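Local coordinates for helix-turn-helix transcriptional regulator (Pseudomonas aeruginosa, PDB 5XHX), which probably binds DNA as a LuxR-family transcriptional regulator, this chain being its N-terminal ligand-binding domain without the DNA-binding part, at residues V129-P134 / L143-E148. Sequence-based numbering, arbitrary orientation.
Sequences VQYNVP and LSLGSE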
loop_
_atom_site.group_PDB
_atom_site.type_symbol
_atom_site.label_atom_id
_atom_site.label_comp_id
_atom_site.label_asym_id
_atom_site.label_seq_id
_atom_site.Cartn_x
_atom_site.Cartn_y
_atom_site.Cartn_z
ATOM N N VAL A 129 -0.794 -20.428 10.113
ATOM C CA VAL A 129 0.293 -19.983 9.249
ATOM C C VAL A 129 0.730 -18.623 9.750
ATOM O O VAL A 129 -0.004 -17.931 10.446
ATOM C CB VAL A 129 -0.086 -19.885 7.752
ATOM C CG1 VAL A 129 -0.550 -21.216 7.226
ATOM C CG2 VAL A 129 -1.157 -18.791 7.548
ATOM N N GLN A 130 1.929 -18.230 9.346
ATOM C CA GLN A 130 2.463 -16.942 9.750
ATOM C C GLN A 130 3.301 -16.373 8.615
ATOM O O GLN A 130 4.156 -17.073 8.067
ATOM C CB GLN A 130 3.307 -17.112 11.020
ATOM C CG GLN A 130 3.695 -15.859 11.732
ATOM C CD GLN A 130 4.408 -16.173 13.034
ATOM O OE1 GLN A 130 3.791 -16.224 14.098
ATOM N NE2 GLN A 130 5.689 -16.445 12.940
ATOM N N TYR A 131 3.088 -15.097 8.299
ATOM C CA TYR A 131 4.054 -14.329 7.517
ATOM C C TYR A 131 5.085 -13.715 8.460
ATOM O O TYR A 131 4.708 -13.021 9.407
ATOM C CB TYR A 131 3.365 -13.209 6.735
ATOM C CG TYR A 131 2.481 -13.652 5.573
ATOM C CD1 TYR A 131 3.014 -13.857 4.295
ATOM C CD2 TYR A 131 1.119 -13.832 5.754
ATOM C CE1 TYR A 131 2.187 -14.232 3.225
ATOM C CE2 TYR A 131 0.293 -14.194 4.709
ATOM C CZ TYR A 131 0.828 -14.390 3.451
ATOM O OH TYR A 131 -0.003 -14.747 2.430
ATOM N N ASN A 132 6.374 -13.955 8.186
ATOM C CA ASN A 132 7.495 -13.452 8.990
ATOM C C ASN A 132 8.259 -12.417 8.186
ATOM O O ASN A 132 8.771 -12.738 7.107
ATOM C CB ASN A 132 8.481 -14.558 9.367
ATOM C CG ASN A 132 7.997 -15.428 10.473
ATOM O OD1 ASN A 132 6.797 -15.604 10.650
ATOM N ND2 ASN A 132 8.938 -15.964 11.260
ATOM N N VAL A 133 8.377 -11.211 8.717
ATOM C CA VAL A 133 9.073 -10.119 8.052
ATOM C C VAL A 133 10.182 -9.622 8.968
ATOM O O VAL A 133 9.912 -8.939 9.961
ATOM C CB VAL A 133 8.107 -8.987 7.673
ATOM C CG1 VAL A 133 8.867 -7.823 7.025
ATOM C CG2 VAL A 133 7.028 -9.543 6.736
ATOM N N PRO A 134 11.436 -9.961 8.681
ATOM C CA PRO A 134 12.556 -9.408 9.456
ATOM C C PRO A 134 12.543 -7.886 9.405
ATOM O O PRO A 134 12.352 -7.284 8.345
ATOM C CB PRO A 134 13.795 -9.989 8.758
ATOM C CG PRO A 134 13.314 -11.247 8.097
ATOM C CD PRO A 134 11.873 -10.992 7.715
ATOM N N LEU A 143 2.649 -11.921 11.137
ATOM C CA LEU A 143 1.202 -11.949 11.050
ATOM C C LEU A 143 0.810 -13.412 11.130
ATOM O O LEU A 143 1.079 -14.184 10.206
ATOM C CB LEU A 143 0.682 -11.304 9.759
ATOM C CG LEU A 143 -0.818 -11.559 9.546
ATOM C CD1 LEU A 143 -1.656 -10.928 10.682
ATOM C CD2 LEU A 143 -1.246 -11.042 8.178
ATOM N N SER A 144 0.200 -13.789 12.247
ATOM C CA SER A 144 -0.266 -15.150 12.450
ATOM C C SER A 144 -1.721 -15.237 12.026
ATOM O O SER A 144 -2.519 -14.367 12.373
ATOM C CB SER A 144 -0.127 -15.553 13.926
ATOM O OG SER A 144 -1.125 -16.512 14.253
ATOM N N LEU A 145 -2.056 -16.269 11.259
ATOM C CA LEU A 145 -3.431 -16.537 10.860
ATOM C C LEU A 145 -3.760 -17.940 11.343
ATOM O O LEU A 145 -3.103 -18.906 10.934
ATOM C CB LEU A 145 -3.611 -16.438 9.340
ATOM C CG LEU A 145 -3.108 -15.176 8.639
ATOM C CD1 LEU A 145 -3.199 -15.365 7.116
ATOM C CD2 LEU A 145 -3.886 -13.955 9.069
ATOM N N GLY A 146 -4.748 -18.051 12.222
ATOM C CA GLY A 146 -5.111 -19.351 12.764
ATOM C C GLY A 146 -6.419 -19.860 12.196
ATOM O O GLY A 146 -7.240 -19.066 11.729
ATOM N N SER A 147 -6.622 -21.180 12.214
ATOM C CA SER A 147 -7.867 -21.787 11.761
ATOM C C SER A 147 -8.288 -22.871 12.742
ATOM O O SER A 147 -7.442 -23.584 13.290
ATOM C CB SER A 147 -7.727 -22.404 10.368
ATOM O OG SER A 147 -8.979 -22.851 9.855
ATOM N N GLU A 148 -9.602 -22.994 12.947
ATOM C CA GLU A 148 -10.151 -24.170 13.615
ATOM C C GLU A 148 -10.183 -25.395 12.703
ATOM O O GLU A 148 -10.292 -26.518 13.204
ATOM C CB GLU A 148 -11.548 -23.849 14.167
ATOM C CG GLU A 148 -11.496 -22.828 15.320
ATOM C CD GLU A 148 -12.840 -22.190 15.662
ATOM O OE1 GLU A 148 -13.894 -22.719 15.245
ATOM O OE2 GLU A 148 -12.837 -21.145 16.350
#
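Val129 and Leu145 face each other as a hydrogen-bonded pair of the antiparallel hairpin formed by strands 127-134 and 140-147. Leu145 N donates to Val129 O at 2.8 Å, almost straight at 177°, and Val129 N returns a bond to Leu145 O. Two residues on, Tyr131 and Leu143 exchange a second such pair; here Tyr131 N reaches Leu143 O on a more bent path (145°), tilted from the carbonyl plane. That same oxygen also takes a CA-H...O contact from Gln130 CA at 3.1 Å.

The tight part is the Val129 and Leu145 end of the apolar face. With CG1 of Val129 anti to the carbonyl carbon (chi1 -59°), Val129 CG2 falls between the backbone N and that carbon and packs 3.8 Å from Leu145 CB, also touching Leu145 CD1. The Tyr131 ring sits less closely: Leu145 CD1 lies at its edge, 4.4 Å from Tyr131 CE2, and Leu143 CD2 is 4.4 Å from Tyr131 CD2.

On the other face, Gln130 and Ser144 meet loosely, with Gln130 OE1 4.0 Å from Ser144 CB; both are buried, so the looseness is one of packing, and neither face of the contact opens to solvent. The extended Gln130 chain runs its CG past Leu143 O, and Gln130 NE2 bonds Asn132 OD1 at 2.7 Å on its own strand; Ser144 OG is hydrogen-bonded to Glu128 OE1.

This hairpin lies inside a five-stranded antiparallel sheet, between strands 44-50 and 98-101. Helices 28-36 and 153-173 cover the Val129, Tyr131, Leu143 and Leu145 face, Tyr131 OH bonding Phe159 O, whereas helix 86-92 packs on Gln130 and Asn132 across the sheet.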